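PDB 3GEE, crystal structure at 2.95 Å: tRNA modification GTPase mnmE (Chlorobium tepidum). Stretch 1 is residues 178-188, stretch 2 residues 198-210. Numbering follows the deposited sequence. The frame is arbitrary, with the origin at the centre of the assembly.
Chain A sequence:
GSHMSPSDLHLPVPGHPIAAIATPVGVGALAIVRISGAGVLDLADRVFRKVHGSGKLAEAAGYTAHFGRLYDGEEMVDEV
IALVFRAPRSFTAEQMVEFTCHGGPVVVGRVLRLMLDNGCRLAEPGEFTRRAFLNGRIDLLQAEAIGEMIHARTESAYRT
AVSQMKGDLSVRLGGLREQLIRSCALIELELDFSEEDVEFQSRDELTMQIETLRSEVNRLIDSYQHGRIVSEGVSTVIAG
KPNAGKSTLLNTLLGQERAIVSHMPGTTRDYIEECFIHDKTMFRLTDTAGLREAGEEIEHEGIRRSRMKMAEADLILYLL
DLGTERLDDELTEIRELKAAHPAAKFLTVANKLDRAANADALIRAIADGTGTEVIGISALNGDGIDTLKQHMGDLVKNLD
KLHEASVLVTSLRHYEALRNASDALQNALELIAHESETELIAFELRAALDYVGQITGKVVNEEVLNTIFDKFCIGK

Stretch 1 178-188: EQLIRSCALIE
Stretch 2, residues 198-210: VEFQSRDELTMQI

This is a small, loosely packed contact between two nearly antiparallel helical segments of one chain, built around L206 and Q209 and joined by side-chain packing without a clear hydrogen bond across it. The axes of helix 179-185 and helix 203-210 come no closer than 10.8 Å, their N-to-C directions differ by 154° (signed crossing angle -154°), and the two stretches together bury 381 Å².

The register follows from the direction. Q179 lies across from Q209, with CA atoms 7.3 Å apart, and S183 lies across from L206, at 6.9 Å between CA atoms. Four residues forward on one side thus match three residues back on the other; L186 meets E199 and S202, and I187 meets L206.

The backbone is helical over 179-185 and 203-210, with phi/psi such as -66/-40 at L206. In the first stretch, R182 N donates to E178 O at 2.8 Å and S183 N to Q179 O at 2.6 Å; farther on, E188 N reaches C184 O at 2.8 Å. In the second, the early backbone bonds are weak, L206 N to S202 O at 3.4 Å, and Q209 N to E205 O is shorter at 2.9 Å. Before them, V198 is extended (-149/166), E199 is at -133/37, and F200 and Q201 have positive phi, at 56/86 and 54/62, with side chains modelled only to CB.

The apolar part rests on L206 (t, chi2 83°), which points toward the first stretch. Both its methyls reach CD1 of I187 (m, chi2 163°), L206 CD2 at 3.7 Å and L206 CD1 at 3.9 Å, and L206 CD1 also lies 3.8 Å from S183 CB. S183 is chi1 m, and its CA-to-CA distance to L206 is the shorter of the two register pairs.

Q209 (m, chi2 -87°, chi3 -39°) extends its amide over the first helix, and its OE1 lies 3.2 Å from Q179 CG, 3.3 Å from S183 OG and 4.0 Å from R182 CD. R182 (t, t, m) points its CB toward the second helix, and that oxygen sits obliquely to its guanidinium.

At the other end, L186 (t, chi2 143°) places CD2 3.5 Å from E199 OE2 and 4.3 Å from S202 OG, so a leucine methyl abuts polar atoms. E199 is m, chi2 100°; S202 OG (chi1 t) makes a weak hydrogen bond to E199 OE1 at 3.2 Å.

The rule to read here is spacing: Q179, R182, S183, L186 and I187 point toward the second stretch while L180 and C184 point away, and E199, S202, L206 and Q209 point toward the first.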

# COMPACT_ATOMS: atom_id res chain seq x y z
N GLU A 178 -22.26 -25.64 -25.33
CA GLU A 178 -23.61 -25.80 -25.88
C GLU A 178 -23.71 -27.05 -26.77
O GLU A 178 -24.42 -28.00 -26.44
CB GLU A 178 -24.00 -24.55 -26.68
CG GLU A 178 -25.47 -24.18 -26.60
CD GLU A 178 -25.82 -23.34 -25.37
OE1 GLU A 178 -27.02 -23.21 -25.07
OE2 GLU A 178 -24.90 -22.81 -24.72
N GLN A 179 -22.98 -27.03 -27.89
CA GLN A 179 -22.98 -28.14 -28.84
C GLN A 179 -22.32 -29.38 -28.25
O GLN A 179 -22.69 -30.51 -28.58
CB GLN A 179 -22.29 -27.76 -30.16
CG GLN A 179 -22.92 -26.59 -30.90
CD GLN A 179 -22.32 -25.24 -30.52
OE1 GLN A 179 -21.94 -25.01 -29.37
NE2 GLN A 179 -22.25 -24.33 -31.49
N LEU A 180 -21.34 -29.16 -27.38
CA LEU A 180 -20.65 -30.26 -26.70
C LEU A 180 -21.50 -30.90 -25.59
O LEU A 180 -21.08 -31.89 -24.99
CB LEU A 180 -19.28 -29.80 -26.16
CG LEU A 180 -18.16 -29.60 -27.18
CD1 LEU A 180 -16.95 -28.95 -26.52
CD2 LEU A 180 -17.76 -30.90 -27.88
N ILE A 181 -22.67 -30.33 -25.33
CA ILE A 181 -23.71 -31.01 -24.56
C ILE A 181 -24.73 -31.58 -25.55
O ILE A 181 -25.17 -32.72 -25.41
CB ILE A 181 -24.39 -30.06 -23.53
CG1 ILE A 181 -23.42 -29.68 -22.39
CG2 ILE A 181 -25.69 -30.67 -22.97
CD1 ILE A 181 -23.14 -30.79 -21.36
N ARG A 182 -25.06 -30.77 -26.56
CA ARG A 182 -26.04 -31.13 -27.58
C ARG A 182 -25.63 -32.36 -28.38
O ARG A 182 -26.33 -33.37 -28.38
CB ARG A 182 -26.28 -29.94 -28.52
CG ARG A 182 -27.32 -30.17 -29.61
CD ARG A 182 -27.46 -28.96 -30.53
NE ARG A 182 -28.08 -27.82 -29.86
CZ ARG A 182 -27.41 -26.79 -29.34
NH1 ARG A 182 -26.09 -26.74 -29.40
NH2 ARG A 182 -28.08 -25.80 -28.75
N SER A 183 -24.48 -32.28 -29.06
CA SER A 183 -24.02 -33.35 -29.94
C SER A 183 -23.42 -34.53 -29.17
O SER A 183 -23.36 -35.64 -29.69
CB SER A 183 -23.02 -32.80 -30.96
OG SER A 183 -23.61 -31.78 -31.75
N CYS A 184 -22.97 -34.28 -27.94
CA CYS A 184 -22.35 -35.32 -27.12
C CYS A 184 -23.39 -36.27 -26.51
O CYS A 184 -23.33 -37.48 -26.75
CB CYS A 184 -21.49 -34.70 -26.02
SG CYS A 184 -20.51 -35.88 -25.06
N ALA A 185 -24.33 -35.72 -25.75
CA ALA A 185 -25.41 -36.50 -25.13
C ALA A 185 -26.32 -37.16 -26.16
O ALA A 185 -27.04 -38.11 -25.85
CB ALA A 185 -26.22 -35.64 -24.18
N LEU A 186 -26.25 -36.66 -27.39
CA LEU A 186 -26.97 -37.21 -28.54
C LEU A 186 -26.44 -38.60 -28.89
O LEU A 186 -27.18 -39.44 -29.42
CB LEU A 186 -26.83 -36.27 -29.74
CG LEU A 186 -27.84 -36.31 -30.88
CD1 LEU A 186 -28.11 -34.90 -31.40
CD2 LEU A 186 -27.39 -37.23 -32.02
N ILE A 187 -25.17 -38.83 -28.59
CA ILE A 187 -24.52 -40.13 -28.84
C ILE A 187 -24.20 -40.84 -27.52
O ILE A 187 -23.90 -42.04 -27.51
CB ILE A 187 -23.27 -39.97 -29.75
CG1 ILE A 187 -23.62 -39.19 -31.02
CG2 ILE A 187 -22.68 -41.34 -30.12
CD1 ILE A 187 -22.44 -38.62 -31.76
N GLU A 188 -24.27 -40.11 -26.41
CA GLU A 188 -24.09 -40.69 -25.08
C GLU A 188 -25.29 -41.54 -24.65
O GLU A 188 -25.25 -42.20 -23.60
CB GLU A 188 -23.80 -39.61 -24.03
CG GLU A 188 -22.38 -39.02 -24.08
CD GLU A 188 -21.34 -39.91 -23.41
OE1 GLU A 188 -21.02 -40.98 -23.97
OE2 GLU A 188 -20.83 -39.52 -22.34
N VAL A 198 -31.96 -43.96 -34.94
CA VAL A 198 -31.80 -42.94 -35.99
C VAL A 198 -32.49 -41.62 -35.63
O VAL A 198 -33.29 -41.57 -34.69
CB VAL A 198 -32.34 -43.44 -37.38
CG1 VAL A 198 -31.29 -44.25 -38.13
CG2 VAL A 198 -33.65 -44.22 -37.22
N GLU A 199 -32.16 -40.56 -36.36
CA GLU A 199 -32.93 -39.31 -36.34
C GLU A 199 -33.19 -38.80 -37.77
O GLU A 199 -33.18 -37.59 -38.02
CB GLU A 199 -32.23 -38.22 -35.50
CG GLU A 199 -32.24 -38.44 -33.99
CD GLU A 199 -30.93 -39.00 -33.46
OE1 GLU A 199 -30.25 -39.76 -34.19
OE2 GLU A 199 -30.58 -38.68 -32.31
N PHE A 200 -33.42 -39.75 -38.69
CA PHE A 200 -33.64 -39.49 -40.12
C PHE A 200 -32.49 -38.71 -40.78
O PHE A 200 -32.55 -37.48 -40.90
CB PHE A 200 -35.00 -38.81 -40.37
N GLN A 201 -31.47 -39.44 -41.22
CA GLN A 201 -30.21 -38.86 -41.74
C GLN A 201 -29.59 -37.89 -40.73
O GLN A 201 -29.43 -36.69 -41.00
CB GLN A 201 -30.42 -38.20 -43.11
N SER A 202 -29.23 -38.43 -39.56
CA SER A 202 -28.80 -37.63 -38.41
C SER A 202 -27.31 -37.27 -38.42
O SER A 202 -26.93 -36.18 -37.97
CB SER A 202 -29.13 -38.36 -37.11
OG SER A 202 -28.96 -37.51 -35.99
N ARG A 203 -26.48 -38.18 -38.93
CA ARG A 203 -25.03 -37.99 -38.95
C ARG A 203 -24.56 -36.92 -39.93
O ARG A 203 -23.42 -36.45 -39.84
CB ARG A 203 -24.32 -39.31 -39.24
CG ARG A 203 -24.31 -40.26 -38.07
CD ARG A 203 -23.11 -41.17 -38.13
NE ARG A 203 -22.85 -41.77 -36.83
CZ ARG A 203 -21.92 -42.68 -36.59
NH1 ARG A 203 -21.13 -43.12 -37.57
NH2 ARG A 203 -21.76 -43.16 -35.36
N ASP A 204 -25.43 -36.55 -40.86
CA ASP A 204 -25.14 -35.51 -41.84
C ASP A 204 -25.04 -34.13 -41.19
O ASP A 204 -24.20 -33.31 -41.57
CB ASP A 204 -26.21 -35.51 -42.94
CG ASP A 204 -25.66 -35.11 -44.29
OD1 ASP A 204 -25.88 -35.87 -45.26
OD2 ASP A 204 -25.02 -34.04 -44.40
N GLU A 205 -25.91 -33.89 -40.20
CA GLU A 205 -25.92 -32.63 -39.45
C GLU A 205 -24.87 -32.60 -38.35
O GLU A 205 -24.43 -31.52 -37.94
CB GLU A 205 -27.31 -32.38 -38.85
CG GLU A 205 -28.40 -32.03 -39.87
CD GLU A 205 -28.26 -30.64 -40.46
OE1 GLU A 205 -27.77 -29.73 -39.76
OE2 GLU A 205 -28.65 -30.45 -41.63
N LEU A 206 -24.48 -33.78 -37.87
CA LEU A 206 -23.48 -33.92 -36.81
C LEU A 206 -22.09 -33.44 -37.26
O LEU A 206 -21.38 -32.80 -36.48
CB LEU A 206 -23.40 -35.37 -36.31
CG LEU A 206 -22.57 -35.67 -35.06
CD1 LEU A 206 -23.35 -35.40 -33.78
CD2 LEU A 206 -22.08 -37.11 -35.10
N THR A 207 -21.73 -33.75 -38.50
CA THR A 207 -20.48 -33.29 -39.10
C THR A 207 -20.49 -31.77 -39.26
O THR A 207 -19.48 -31.10 -39.02
CB THR A 207 -20.20 -33.98 -40.46
OG1 THR A 207 -20.33 -35.40 -40.31
CG2 THR A 207 -18.79 -33.67 -40.95
N MET A 208 -21.64 -31.23 -39.66
CA MET A 208 -21.83 -29.78 -39.76
C MET A 208 -21.81 -29.07 -38.40
O MET A 208 -21.41 -27.91 -38.31
CB MET A 208 -23.11 -29.45 -40.52
CG MET A 208 -22.89 -29.06 -41.98
SD MET A 208 -22.43 -27.32 -42.19
CE MET A 208 -20.66 -27.35 -41.92
N GLN A 209 -22.24 -29.78 -37.36
CA GLN A 209 -22.14 -29.29 -35.98
C GLN A 209 -20.68 -29.18 -35.56
O GLN A 209 -20.28 -28.18 -34.95
CB GLN A 209 -22.91 -30.20 -35.02
CG GLN A 209 -24.42 -29.97 -34.98
CD GLN A 209 -24.84 -28.88 -34.00
OE1 GLN A 209 -24.28 -28.76 -32.90
NE2 GLN A 209 -25.83 -28.09 -34.39
N ILE A 210 -19.88 -30.19 -35.89
CA ILE A 210 -18.46 -30.25 -35.54
C ILE A 210 -17.62 -29.25 -36.34
O ILE A 210 -16.76 -28.57 -35.77
CB ILE A 210 -17.89 -31.70 -35.69
CG1 ILE A 210 -18.62 -32.70 -34.78
CG2 ILE A 210 -16.37 -31.74 -35.46
CD1 ILE A 210 -18.49 -32.43 -33.27